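Local coordinates for alpha-L-rhamnosidase (Aspergillus terreus, PDB 6GSZ), which probably catalyses the hydrolysis of terminal non-reducing alpha-L-rhamnose residues in alpha-L-rhamnosides, at residues L294-K298 with E299-S303; R368-Q372 with A373-D377; G528-I531 with V532-W536; A594-N597 with K598-S602; K679-V682 with N683-Q687. All blocks are in the same frame, centred on the assembly; numbering follows the deposited sequence.

Overall arrangement
All five contacts are local, each within one continuous piece of chain. They follow one another in series, and none nests or crosses. Interaction 1 closes the turn between strands 291-294 and 301-302, at the surface. Interaction 2 closes the loop that leads into strand 376-380 of the concanavalin-like region. The other three lie in the six-hairpin glycosidase region. Interaction 3 is near the beginning of helix 530-542, interaction 4 caps helix 598-619, and interaction 5 ends helix 671-687. The centres of interactions 3 and 4 are about 20 Å apart, and those of 4 and 5 about 19 Å apart. Interactions 1 and 5 lie on opposite sides of the chain's centre, with centres about 56 Å apart.

Interaction 1 (L294-K298 with E299-S303); sequences LSFPK and ERLAS
Pro297 lies under one face of the Arg300 guanidinium. The nearest pair is Pro297 CG and Arg300 NE, 3.3 Å apart, with the ring carbon toward the rim of the flat group. Arg300 reaches there with an unusual first torsion, chi1 -25°, well short of staggered, and a bend at chi3. Its NH1 also comes 3.9 Å from Phe296 CE1, and the guanidinium and phenyl planes are nearly perpendicular, 85° apart. The backbone beneath makes a short 3-10 turn that joins strand 291-294 to strand 301-302, an outer strand paired with 182-188. Arg300 N donates to Pro297 O at 3.2 Å. Leu301 N donates to Lys298 O. Leu301 CD2 meets the edge of the Phe296 ring at CE2, 4.0 Å away. The other methyl, CD1, lies 3.9 Å from Lys298 CB, where the two side chains run side by side. The Lys298 chain turns only at its end, and its NZ bonds to Ala114 O.

Interaction 2 (R368-Q372 with A373-D377); sequences RPLRQ and AKATD
Ala373 and Leu370 carry most of this contact. Leu370 CB points at the later residues and lies 3.4 Å from Ala373 O. The Ala373 methyl, CB, lies 3.5 Å from Leu370 O. Leu370 CB and Ala373 CB are 4.5 Å apart, so the side chains meet each other's backbone more closely than each other. Further out, Leu370 CD1 lies 3.8 Å from Ala373 O and packs 4.0 Å from Ala375 CB. With CG anti to the carbonyl carbon (chi1 -62°), the Leu370 branch is carried along the chain to Ala375. Gln372 is the third contributor. It is the centre of an inverse gamma turn, in which Ala373 N makes a weak bond to Arg371 O at 3.1 Å. This tight turn follows the 3-10 segment 368-370 and redirects the chain toward strand 376-380, which pairs with strands 351-361 and 266-270. Gln372 itself touches with CB, while its extended end leads away. The side chain of Arg371 also starts away from 373-377, and its guanidinium makes salt bridges to Asp465 and Glu466. Glu466 belongs to the pocket that holds beta-D-glucopyranose. Beyond the turn, the Thr376 hydroxyl, OG1, donates to Lys374 O at 2.7 Å, approaching from above the carbonyl plane.

Interaction 3 (G528-I531 with V532-W536); sequences GDAI and VGVPW
Ala530 and Val534 lie one turn apart near the beginning of helix 530-542, in the (alpha/alpha)6 barrel that gives the six-hairpin glycosidase family its name. The backbone bonds come first. Asp529 O takes two donors. Gly533 N reaches Asp529 O nearly along the C=O axis at 2.9 Å, and Val532 N reaches it from above the carbonyl plane at 3.0 Å. Val534 N donates to Ala530 O. Apolar contacts follow. Ala530 CB meets Val534 CG2 at 4.1 Å. That methyl stands beside its own backbone N, because CG1 holds the place anti to N (chi1 180°). Ile531 CG2 lies 4.3 Å from Val532 CG2. Asp529 OD1 bonds to Ser609 and Trp558 of two other helices, while OD2 turns to the backbone N of Ile526, just before the helix. Around the contact, Ile531 packs on Trp558 and Ala498, and Val534 on Leu495. The helix is kinked at Pro535, which has no N-H to give, and its ring carbons take the space where a helix bond would run. The helix bonding resumes with Trp536 N to Val532 O, while Pro535 CD sits 3.3 Å from Ala530 O and CG 3.3 Å from Ile531 O.

Interaction 4 (A594-N597 with K598-S602); sequences ATTN and KYLVS. With NAG (2-acetamido-2-deoxy-beta-D-glucopyranose), chain E.
Asn597 is the N-cap of helix 598-619, and its side-chain OD1 takes up two backbone N-H groups of the first turn. Tyr599 N donates to Asn597 OD1 at 2.8 Å from above the amide plane. Leu600 N reaches the same oxygen at 3.1 Å in that plane, on a lone pair. CG stands anti to the backbone N (chi1 -179°), which swings the amide over the helix end. The helix bonding then starts with Val601 N to Asn597 O, 3.1 Å long and close to straight. One step earlier, Thr596 packs its methyl against the helix: CG2 lies 3.6 Å from Val601 CG2 and 4.2 Å from Leu600 CD2. The Thr596 hydroxyl bonds to Thr655. Lys598 O holds two donors of Ser602, its N and its OG, from opposite faces of the carbonyl plane. A protein-linked glycan lies against the loop. Its N-acetylglucosamine O7 comes 3.5 Å from Asn597 CA, and its acetyl methyl C8 lies 3.4 Å from Thr595 O. Asn597 N is held by Asn653. Trp644 of helix 623-644 touches Asn597, Tyr599 and Leu600. The amide oxygen thus satisfies two N-H groups that have no earlier helical carbonyl to bond, and its partial negative charge probably suits the positive end of the helix dipole.

Interaction 5 (K679-V682 with N683-Q687); sequences KRLV and NIIKQ
Leu681 and Ile685, one turn apart on helix 671-687, supply the side-chain contact. The Leu681 and Ile685 CD1 methyls meet at 3.8 Å, and the Leu681 CG is equally near the isoleucine methyl. Ile685 CG1 stands beside its backbone N (chi1 -69°), which lays it over the preceding turn, 3.3 Å from Leu681 O. Ile684 does the same one residue earlier, with its CD1 3.5 Å from Arg680 O. The backbone bonds are those of a regular alpha helix. Asn683 N donates to Lys679 O, Ile684 N to Arg680 O, Ile685 N to Leu681 O and Lys686 N to Val682 O, all between 2.9 and 3.0 Å. A water adds a bridge between the two segments. It donates to Arg680 O at 3.0 Å and accepts from Asn683 ND2 at 3.3 Å, so Arg680 O serves both a helix bond and the water. Charged ends reach to other parts of the chain: Lys679 to Glu711 and Arg680 to Glu654, both as salt bridges. In the helical barrel domain, Leu681 and Ile685 face Leu706 of helix 699-708, Leu681 also touches Leu663, and Ile684 packs on Leu659 of helix 656-664.

Interaction 1 (L294-K298 with E299-S303)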
loop_
_atom_site.group_PDB
_atom_site.type_symbol
_atom_site.label_atom_id
_atom_site.label_comp_id
_atom_site.label_asym_id
_atom_site.label_seq_id
_atom_site.Cartn_x
_atom_site.Cartn_y
_atom_site.Cartn_z
ATOM N N LEU A 294 20.560 24.457 -6.312
ATOM C CA LEU A 294 21.198 23.163 -5.986
ATOM C C LEU A 294 21.271 22.338 -7.271
ATOM O O LEU A 294 20.242 22.151 -7.918
ATOM C CB LEU A 294 20.305 22.416 -4.987
ATOM C CG LEU A 294 20.253 22.983 -3.593
ATOM C CD1 LEU A 294 19.616 21.972 -2.642
ATOM C CD2 LEU A 294 21.628 23.365 -3.126
ATOM N N SER A 295 22.457 21.810 -7.591
ATOM C CA SER A 295 22.593 20.928 -8.760
ATOM C C SER A 295 21.665 19.717 -8.623
ATOM O O SER A 295 21.614 19.076 -7.582
ATOM C CB SER A 295 24.018 20.505 -8.900
ATOM O OG SER A 295 24.196 19.620 -9.977
ATOM N N PHE A 296 20.907 19.433 -9.692
ATOM C CA PHE A 296 19.903 18.337 -9.632
ATOM C C PHE A 296 19.574 17.835 -11.033
ATOM O O PHE A 296 19.229 18.635 -11.908
ATOM C CB PHE A 296 18.617 18.835 -8.974
ATOM C CG PHE A 296 17.579 17.758 -8.843
ATOM C CD1 PHE A 296 17.608 16.932 -7.739
ATOM C CD2 PHE A 296 16.564 17.614 -9.772
ATOM C CE1 PHE A 296 16.652 15.962 -7.557
ATOM C CE2 PHE A 296 15.613 16.631 -9.594
ATOM C CZ PHE A 296 15.669 15.807 -8.500
ATOM N N PRO A 297 19.663 16.511 -11.284
ATOM C CA PRO A 297 19.313 15.992 -12.605
ATOM C C PRO A 297 17.818 15.760 -12.822
ATOM O O PRO A 297 17.242 14.818 -12.232
ATOM C CB PRO A 297 20.114 14.689 -12.677
ATOM C CG PRO A 297 20.293 14.250 -11.261
ATOM C CD PRO A 297 20.209 15.479 -10.391
ATOM N N LYS A 298 17.207 16.602 -13.665
ATOM C CA LYS A 298 15.740 16.556 -13.932
ATOM C C LYS A 298 15.324 15.274 -14.660
ATOM O O LYS A 298 14.131 15.057 -14.804
ATOM C CB LYS A 298 15.306 17.781 -14.746
ATOM C CG LYS A 298 15.332 19.091 -13.972
ATOM C CD LYS A 298 14.673 20.205 -14.734
ATOM C CE LYS A 298 14.602 21.494 -13.972
ATOM N NZ LYS A 298 15.942 22.104 -13.838
ATOM N N GLU A 299 16.293 14.432 -15.063
ATOM C CA GLU A 299 15.986 13.156 -15.731
ATOM C C GLU A 299 15.321 12.178 -14.760
ATOM O O GLU A 299 14.662 11.256 -15.220
ATOM C CB GLU A 299 17.255 12.531 -16.343
ATOM C CG GLU A 299 17.748 13.306 -17.553
ATOM C CD GLU A 299 18.563 14.568 -17.280
ATOM O OE1 GLU A 299 18.951 14.832 -16.073
ATOM O OE2 GLU A 299 18.825 15.302 -18.279
ATOM N N ARG A 300 15.475 12.372 -13.436
ATOM C CA ARG A 300 14.870 11.439 -12.478
ATOM C C ARG A 300 13.400 11.770 -12.203
ATOM O O ARG A 300 12.720 10.956 -11.538
ATOM C CB ARG A 300 15.624 11.381 -11.151
ATOM C CG ARG A 300 17.090 11.756 -11.205
ATOM C CD ARG A 300 17.571 12.189 -9.830
ATOM N NE ARG A 300 18.938 11.743 -9.562
ATOM C CZ ARG A 300 19.695 12.169 -8.573
ATOM N NH1 ARG A 300 19.189 12.979 -7.652
ATOM N NH2 ARG A 300 20.972 11.819 -8.487
ATOM N N LEU A 301 12.929 12.937 -12.662
ATOM C CA LEU A 301 11.586 13.363 -12.292
ATOM C C LEU A 301 10.521 12.497 -12.990
ATOM O O LEU A 301 10.634 12.254 -14.191
ATOM C CB LEU A 301 11.391 14.853 -12.579
ATOM C CG LEU A 301 12.239 15.781 -11.712
ATOM C CD1 LEU A 301 12.281 17.161 -12.302
ATOM C CD2 LEU A 301 11.774 15.795 -10.277
ATOM N N ALA A 302 9.523 12.074 -12.203
ATOM C CA ALA A 302 8.492 11.185 -12.706
ATOM C C ALA A 302 7.128 11.596 -12.148
ATOM O O ALA A 302 6.988 12.000 -10.995
ATOM C CB ALA A 302 8.771 9.755 -12.298
ATOM N N SER A 303 6.073 11.355 -12.949
ATOM C CA SER A 303 4.708 11.423 -12.470
ATOM C C SER A 303 4.436 10.216 -11.571
ATOM O O SER A 303 4.933 9.120 -11.840
ATOM C CB SER A 303 3.746 11.382 -13.640
ATOM O OG SER A 303 3.934 12.517 -14.469
#

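Interaction 2 (R368-Q372 with A373-D377)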
loop_
_atom_site.group_PDB
_atom_site.type_symbol
_atom_site.label_atom_id
_atom_site.label_comp_id
_atom_site.label_asym_id
_atom_site.label_seq_id
_atom_site.Cartn_x
_atom_site.Cartn_y
_atom_site.Cartn_z
ATOM N N ARG A 368 8.558 1.999 25.206
ATOM C CA ARG A 368 9.721 1.131 25.070
ATOM C C ARG A 368 9.822 0.507 23.668
ATOM O O ARG A 368 10.890 0.573 23.056
ATOM C CB ARG A 368 9.706 0.065 26.169
ATOM C CG ARG A 368 10.959 -0.790 26.187
ATOM C CD ARG A 368 10.840 -1.974 25.249
ATOM N NE ARG A 368 9.919 -2.998 25.719
ATOM C CZ ARG A 368 9.762 -4.184 25.135
ATOM N NH1 ARG A 368 10.328 -4.425 23.947
ATOM N NH2 ARG A 368 9.030 -5.089 25.766
ATOM N N PRO A 369 8.778 -0.149 23.087
ATOM C CA PRO A 369 8.956 -0.825 21.796
ATOM C C PRO A 369 9.117 0.074 20.558
ATOM O O PRO A 369 9.374 -0.397 19.475
ATOM C CB PRO A 369 7.703 -1.681 21.672
ATOM C CG PRO A 369 6.676 -1.077 22.572
ATOM C CD PRO A 369 7.427 -0.329 23.652
ATOM N N LEU A 370 9.037 1.384 20.758
ATOM C CA LEU A 370 9.293 2.370 19.699
ATOM C C LEU A 370 10.790 2.495 19.439
ATOM O O LEU A 370 11.183 3.057 18.418
ATOM C CB LEU A 370 8.693 3.726 20.071
ATOM C CG LEU A 370 7.176 3.752 20.245
ATOM C CD1 LEU A 370 6.722 5.150 20.640
ATOM C CD2 LEU A 370 6.445 3.266 19.003
ATOM N N ARG A 371 11.609 2.008 20.382
ATOM C CA ARG A 371 13.074 2.074 20.225
ATOM C C ARG A 371 13.487 3.546 20.065
ATOM O O ARG A 371 13.061 4.346 20.870
ATOM C CB ARG A 371 13.562 1.159 19.097
ATOM C CG ARG A 371 13.188 -0.314 19.266
ATOM C CD ARG A 371 13.877 -1.227 18.276
ATOM N NE ARG A 371 13.617 -0.852 16.901
ATOM C CZ ARG A 371 13.429 -1.692 15.897
ATOM N NH1 ARG A 371 13.447 -3.013 16.111
ATOM N NH2 ARG A 371 13.225 -1.196 14.692
ATOM N N GLN A 372 14.305 3.866 19.050
ATOM C CA GLN A 372 14.821 5.259 18.877
ATOM C C GLN A 372 13.862 6.045 17.961
ATOM O O GLN A 372 14.306 6.598 16.937
ATOM C CB GLN A 372 16.252 5.238 18.338
ATOM C CG GLN A 372 17.244 4.683 19.348
ATOM C CD GLN A 372 18.679 4.934 18.959
ATOM O OE1 GLN A 372 19.448 3.999 18.784
ATOM N NE2 GLN A 372 19.027 6.202 18.809
ATOM N N ALA A 373 12.577 6.075 18.321
ATOM C CA ALA A 373 11.546 6.914 17.707
ATOM C C ALA A 373 10.729 7.539 18.841
ATOM O O ALA A 373 9.963 6.819 19.502
ATOM C CB ALA A 373 10.665 6.074 16.809
ATOM N N LYS A 374 10.893 8.845 19.074
ATOM C CA LYS A 374 10.195 9.448 20.217
ATOM C C LYS A 374 8.682 9.534 20.009
ATOM O O LYS A 374 7.951 9.563 20.987
ATOM C CB LYS A 374 10.759 10.821 20.552
ATOM C CG LYS A 374 12.206 10.792 21.012
ATOM C CD LYS A 374 12.736 12.158 21.385
ATOM C CE LYS A 374 14.235 12.130 21.590
ATOM N NZ LYS A 374 14.768 13.505 21.740
ATOM N N ALA A 375 8.223 9.663 18.746
ATOM C CA ALA A 375 6.777 9.805 18.419
ATOM C C ALA A 375 6.106 10.824 19.346
ATOM O O ALA A 375 5.038 10.560 19.895
ATOM C CB ALA A 375 6.055 8.455 18.449
ATOM N N THR A 376 6.803 11.964 19.532
ATOM C CA THR A 376 6.404 13.000 20.477
ATOM C C THR A 376 6.346 14.348 19.766
ATOM O O THR A 376 7.341 14.763 19.165
ATOM C CB THR A 376 7.361 13.029 21.663
ATOM O OG1 THR A 376 7.293 11.786 22.366
ATOM C CG2 THR A 376 7.078 14.155 22.636
ATOM N N ASP A 377 5.177 14.986 19.858
ATOM C CA ASP A 377 4.997 16.312 19.310
ATOM C C ASP A 377 4.884 17.322 20.451
ATOM O O ASP A 377 4.325 17.013 21.504
ATOM C CB ASP A 377 3.779 16.372 18.407
ATOM C CG ASP A 377 3.846 15.404 17.239
ATOM O OD1 ASP A 377 4.995 15.091 16.759
ATOM O OD2 ASP A 377 2.754 14.967 16.824
#

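Interaction 3 (G528-I531 with V532-W536)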
loop_
_atom_site.group_PDB
_atom_site.type_symbol
_atom_site.label_atom_id
_atom_site.label_comp_id
_atom_site.label_asym_id
_atom_site.label_seq_id
_atom_site.Cartn_x
_atom_site.Cartn_y
_atom_site.Cartn_z
ATOM N N GLY A 528 14.012 -11.725 -1.238
ATOM C CA GLY A 528 14.454 -11.467 -2.576
ATOM C C GLY A 528 13.434 -11.909 -3.623
ATOM O O GLY A 528 13.314 -11.306 -4.693
ATOM N N ASP A 529 12.723 -12.999 -3.301
ATOM C CA ASP A 529 11.706 -13.545 -4.194
ATOM C C ASP A 529 10.547 -12.570 -4.421
ATOM O O ASP A 529 9.743 -12.817 -5.321
ATOM C CB ASP A 529 11.191 -14.893 -3.719
ATOM C CG ASP A 529 12.245 -15.993 -3.848
ATOM O OD1 ASP A 529 12.739 -16.190 -5.004
ATOM O OD2 ASP A 529 12.504 -16.638 -2.806
ATOM N N ALA A 530 10.432 -11.480 -3.637
ATOM C CA ALA A 530 9.392 -10.499 -3.902
ATOM C C ALA A 530 9.413 -9.958 -5.332
ATOM O O ALA A 530 8.340 -9.560 -5.856
ATOM C CB ALA A 530 9.478 -9.352 -2.933
ATOM N N ILE A 531 10.615 -9.898 -5.930
ATOM C CA ILE A 531 10.748 -9.328 -7.278
ATOM C C ILE A 531 10.075 -10.218 -8.351
ATOM O O ILE A 531 9.875 -9.753 -9.484
ATOM C CB ILE A 531 12.234 -9.033 -7.590
ATOM C CG1 ILE A 531 12.441 -8.043 -8.734
ATOM C CG2 ILE A 531 13.030 -10.319 -7.785
ATOM C CD1 ILE A 531 11.941 -6.691 -8.437
ATOM N N VAL A 532 9.771 -11.469 -7.975
ATOM C CA VAL A 532 8.977 -12.402 -8.811
ATOM C C VAL A 532 7.529 -12.412 -8.321
ATOM O O VAL A 532 6.592 -12.326 -9.105
ATOM C CB VAL A 532 9.566 -13.832 -8.786
ATOM C CG1 VAL A 532 8.784 -14.762 -9.726
ATOM C CG2 VAL A 532 11.035 -13.856 -9.173
ATOM N N GLY A 533 7.376 -12.655 -7.029
ATOM C CA GLY A 533 6.059 -12.938 -6.436
ATOM C C GLY A 533 5.093 -11.762 -6.489
ATOM O O GLY A 533 3.874 -11.906 -6.655
ATOM N N VAL A 534 5.603 -10.548 -6.195
ATOM C CA VAL A 534 4.708 -9.386 -6.175
ATOM C C VAL A 534 4.215 -9.121 -7.608
ATOM O O VAL A 534 3.010 -8.973 -7.804
ATOM C CB VAL A 534 5.284 -8.164 -5.447
ATOM C CG1 VAL A 534 4.313 -7.000 -5.470
ATOM C CG2 VAL A 534 5.563 -8.545 -4.003
ATOM N N PRO A 535 5.076 -9.077 -8.647
ATOM C CA PRO A 535 4.602 -9.036 -10.042
ATOM C C PRO A 535 3.615 -10.155 -10.415
ATOM O O PRO A 535 2.591 -9.865 -11.075
ATOM C CB PRO A 535 5.892 -9.094 -10.866
ATOM C CG PRO A 535 6.891 -8.400 -9.960
ATOM C CD PRO A 535 6.546 -8.945 -8.591
ATOM N N TRP A 536 3.915 -11.389 -9.999
ATOM C CA TRP A 536 3.017 -12.488 -10.380
ATOM C C TRP A 536 1.610 -12.217 -9.817
ATOM O O TRP A 536 0.597 -12.347 -10.513
ATOM C CB TRP A 536 3.565 -13.810 -9.845
ATOM C CG TRP A 536 2.699 -15.014 -10.111
ATOM C CD1 TRP A 536 2.695 -15.802 -11.209
ATOM C CD2 TRP A 536 1.727 -15.553 -9.218
ATOM N NE1 TRP A 536 1.791 -16.815 -11.062
ATOM C CE2 TRP A 536 1.138 -16.664 -9.868
ATOM C CE3 TRP A 536 1.236 -15.144 -7.984
ATOM C CZ2 TRP A 536 0.107 -17.388 -9.273
ATOM C CZ3 TRP A 536 0.214 -15.851 -7.393
ATOM C CH2 TRP A 536 -0.335 -16.962 -8.034
#

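Interaction 4 (A594-N597 with K598-S602)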
loop_
_atom_site.group_PDB
_atom_site.type_symbol
_atom_site.label_atom_id
_atom_site.label_comp_id
_atom_site.label_asym_id
_atom_site.label_seq_id
_atom_site.Cartn_x
_atom_site.Cartn_y
_atom_site.Cartn_z
ATOM N N ALA A 594 14.156 -20.770 13.708
ATOM C CA ALA A 594 12.891 -21.451 13.454
ATOM C C ALA A 594 13.044 -22.954 13.641
ATOM O O ALA A 594 14.151 -23.526 13.634
ATOM C CB ALA A 594 12.390 -21.150 12.066
ATOM N N THR A 595 11.874 -23.598 13.691
ATOM C CA THR A 595 11.799 -25.064 13.794
ATOM C C THR A 595 11.939 -25.757 12.430
ATOM O O THR A 595 12.006 -26.997 12.367
ATOM C CB THR A 595 10.512 -25.529 14.493
ATOM O OG1 THR A 595 9.397 -25.122 13.698
ATOM C CG2 THR A 595 10.381 -25.000 15.909
ATOM N N THR A 596 11.922 -24.990 11.352
ATOM C CA THR A 596 12.094 -25.508 10.000
ATOM C C THR A 596 13.432 -25.025 9.438
ATOM O O THR A 596 13.744 -23.838 9.539
ATOM C CB THR A 596 10.963 -25.035 9.069
ATOM O OG1 THR A 596 9.705 -25.276 9.710
ATOM C CG2 THR A 596 10.981 -25.748 7.733
ATOM N N ASN A 597 14.209 -25.926 8.858
ATOM C CA ASN A 597 15.518 -25.624 8.280
ATOM C C ASN A 597 15.400 -24.474 7.261
ATOM O O ASN A 597 14.525 -24.471 6.378
ATOM C CB ASN A 597 16.141 -26.871 7.666
ATOM C CG ASN A 597 17.496 -26.630 7.067
ATOM O OD1 ASN A 597 17.614 -26.097 5.959
ATOM N ND2 ASN A 597 18.520 -26.973 7.832
ATOM N N LYS A 598 16.314 -23.498 7.376
ATOM C CA LYS A 598 16.272 -22.292 6.555
ATOM C C LYS A 598 16.454 -22.602 5.070
ATOM O O LYS A 598 15.930 -21.856 4.230
ATOM C CB LYS A 598 17.342 -21.279 7.010
ATOM C CG LYS A 598 17.083 -20.678 8.365
ATOM C CD LYS A 598 18.203 -19.763 8.808
ATOM C CE LYS A 598 17.807 -18.990 10.037
ATOM N NZ LYS A 598 18.579 -17.745 10.171
ATOM N N TYR A 599 17.213 -23.653 4.751
ATOM C CA TYR A 599 17.499 -24.030 3.357
ATOM C C TYR A 599 16.364 -24.878 2.773
ATOM O O TYR A 599 16.125 -24.776 1.557
ATOM C CB TYR A 599 18.901 -24.666 3.240
ATOM C CG TYR A 599 19.945 -23.720 3.766
ATOM C CD1 TYR A 599 20.229 -22.525 3.124
ATOM C CD2 TYR A 599 20.556 -23.965 4.973
ATOM C CE1 TYR A 599 21.112 -21.599 3.660
ATOM C CE2 TYR A 599 21.459 -23.061 5.510
ATOM C CZ TYR A 599 21.715 -21.871 4.864
ATOM O OH TYR A 599 22.566 -20.967 5.434
ATOM N N LEU A 600 15.677 -25.671 3.601
ATOM C CA LEU A 600 14.464 -26.362 3.115
ATOM C C LEU A 600 13.462 -25.284 2.679
ATOM O O LEU A 600 12.909 -25.311 1.565
ATOM C CB LEU A 600 13.902 -27.217 4.241
ATOM C CG LEU A 600 12.681 -28.100 3.940
ATOM C CD1 LEU A 600 12.578 -29.141 5.060
ATOM C CD2 LEU A 600 11.396 -27.278 3.885
ATOM N N VAL A 601 13.294 -24.267 3.547
ATOM C CA VAL A 601 12.387 -23.155 3.246
ATOM C C VAL A 601 12.837 -22.425 1.975
ATOM O O VAL A 601 12.037 -22.147 1.064
ATOM C CB VAL A 601 12.254 -22.177 4.433
ATOM C CG1 VAL A 601 11.501 -20.910 4.078
ATOM C CG2 VAL A 601 11.564 -22.839 5.613
ATOM N N SER A 602 14.127 -22.080 1.930
ATOM C CA SER A 602 14.663 -21.316 0.814
ATOM C C SER A 602 14.527 -22.055 -0.524
ATOM O O SER A 602 14.202 -21.469 -1.557
ATOM C CB SER A 602 16.106 -20.932 1.111
ATOM O OG SER A 602 16.211 -20.023 2.208
HETATM C C1 NAG E . 15.413 -30.129 10.322
HETATM C C2 NAG E . 16.034 -30.233 11.687
HETATM C C3 NAG E . 17.565 -30.238 11.598
HETATM C C4 NAG E . 18.122 -31.211 10.562
HETATM C C5 NAG E . 17.419 -30.942 9.215
HETATM C C6 NAG E . 17.898 -31.820 8.055
HETATM C C7 NAG E . 15.818 -27.779 12.128
HETATM C C8 NAG E . 15.301 -26.763 13.074
HETATM N N2 NAG E . 15.563 -29.090 12.461
HETATM O O3 NAG E . 18.045 -30.515 12.883
HETATM O O4 NAG E . 19.476 -30.838 10.315
HETATM O O5 NAG E . 16.016 -31.065 9.411
HETATM O O6 NAG E . 17.708 -33.192 8.408
HETATM O O7 NAG E . 16.435 -27.355 11.133
#

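Interaction 5 (K679-V682 with N683-Q687)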
loop_
_atom_site.group_PDB
_atom_site.type_symbol
_atom_site.label_atom_id
_atom_site.label_comp_id
_atom_site.label_asym_id
_atom_site.label_seq_id
_atom_site.Cartn_x
_atom_site.Cartn_y
_atom_site.Cartn_z
ATOM N N LYS A 679 -2.372 -35.276 5.318
ATOM C CA LYS A 679 -2.963 -35.857 6.537
ATOM C C LYS A 679 -2.012 -35.705 7.746
ATOM O O LYS A 679 -2.491 -35.481 8.883
ATOM C CB LYS A 679 -3.367 -37.307 6.275
ATOM C CG LYS A 679 -4.496 -37.497 5.273
ATOM C CD LYS A 679 -5.792 -36.929 5.757
ATOM C CE LYS A 679 -6.968 -37.251 4.863
ATOM N NZ LYS A 679 -8.175 -36.557 5.388
ATOM N N ARG A 680 -0.699 -35.825 7.536
ATOM C CA ARG A 680 0.238 -35.613 8.636
ATOM C C ARG A 680 0.236 -34.156 9.097
ATOM O O ARG A 680 0.338 -33.909 10.304
ATOM C CB ARG A 680 1.667 -36.008 8.256
ATOM C CG ARG A 680 1.823 -37.493 8.009
ATOM C CD ARG A 680 3.258 -37.963 8.102
ATOM N NE ARG A 680 4.177 -37.224 7.265
ATOM C CZ ARG A 680 4.349 -37.353 5.965
ATOM N NH1 ARG A 680 3.685 -38.299 5.301
ATOM N NH2 ARG A 680 5.158 -36.509 5.331
ATOM N N LEU A 681 0.072 -33.218 8.152
ATOM C CA LEU A 681 -0.026 -31.793 8.510
ATOM C C LEU A 681 -1.225 -31.570 9.446
ATOM O O LEU A 681 -1.133 -30.901 10.509
ATOM C CB LEU A 681 -0.096 -30.926 7.241
ATOM C CG LEU A 681 -0.323 -29.433 7.506
ATOM C CD1 LEU A 681 0.729 -28.802 8.448
ATOM C CD2 LEU A 681 -0.342 -28.666 6.165
ATOM N N VAL A 682 -2.374 -32.131 9.067
ATOM C CA VAL A 682 -3.608 -31.978 9.869
ATOM C C VAL A 682 -3.387 -32.586 11.265
ATOM O O VAL A 682 -3.843 -32.000 12.259
ATOM C CB VAL A 682 -4.820 -32.615 9.172
ATOM C CG1 VAL A 682 -6.023 -32.707 10.106
ATOM C CG2 VAL A 682 -5.182 -31.859 7.908
ATOM N N ASN A 683 -2.700 -33.732 11.335
ATOM C CA ASN A 683 -2.433 -34.397 12.604
ATOM C C ASN A 683 -1.543 -33.524 13.499
ATOM O O ASN A 683 -1.856 -33.408 14.698
ATOM C CB ASN A 683 -1.812 -35.779 12.393
ATOM C CG ASN A 683 -1.652 -36.536 13.692
ATOM O OD1 ASN A 683 -2.639 -36.801 14.370
ATOM N ND2 ASN A 683 -0.425 -36.850 14.061
ATOM N N ILE A 684 -0.474 -32.937 12.933
ATOM C CA ILE A 684 0.439 -32.042 13.695
ATOM C C ILE A 684 -0.348 -30.837 14.236
ATOM O O ILE A 684 -0.143 -30.449 15.392
ATOM C CB ILE A 684 1.633 -31.596 12.819
ATOM C CG1 ILE A 684 2.656 -32.726 12.681
ATOM C CG2 ILE A 684 2.258 -30.319 13.362
ATOM C CD1 ILE A 684 3.428 -32.700 11.372
ATOM N N ILE A 685 -1.230 -30.268 13.404
ATOM C CA ILE A 685 -2.051 -29.134 13.803
ATOM C C ILE A 685 -2.978 -29.532 14.963
ATOM O O ILE A 685 -3.110 -28.812 15.943
ATOM C CB ILE A 685 -2.804 -28.581 12.586
ATOM C CG1 ILE A 685 -1.824 -27.921 11.609
ATOM C CG2 ILE A 685 -3.937 -27.666 13.004
ATOM C CD1 ILE A 685 -2.406 -27.666 10.214
ATOM N N LYS A 686 -3.625 -30.692 14.830
ATOM C CA LYS A 686 -4.563 -31.189 15.852
ATOM C C LYS A 686 -3.833 -31.434 17.183
ATOM O O LYS A 686 -4.359 -31.076 18.261
ATOM C CB LYS A 686 -5.328 -32.411 15.328
ATOM C CG LYS A 686 -6.267 -33.066 16.322
ATOM C CD LYS A 686 -6.969 -34.303 15.769
ATOM C CE LYS A 686 -7.839 -34.966 16.831
ATOM N NZ LYS A 686 -8.756 -35.996 16.276
ATOM N N GLN A 687 -2.629 -32.009 17.119
ATOM C CA GLN A 687 -1.847 -32.317 18.315
ATOM C C GLN A 687 -1.339 -31.022 18.962
ATOM O O GLN A 687 -1.085 -31.004 20.135
ATOM C CB GLN A 687 -0.729 -33.306 17.988
ATOM C CG GLN A 687 -1.244 -34.682 17.576
ATOM C CD GLN A 687 -2.291 -35.286 18.490
ATOM O OE1 GLN A 687 -3.394 -35.664 18.066
ATOM N NE2 GLN A 687 -1.951 -35.392 19.768
HETATM O O HOH W 1 1.721 -36.111 11.726
#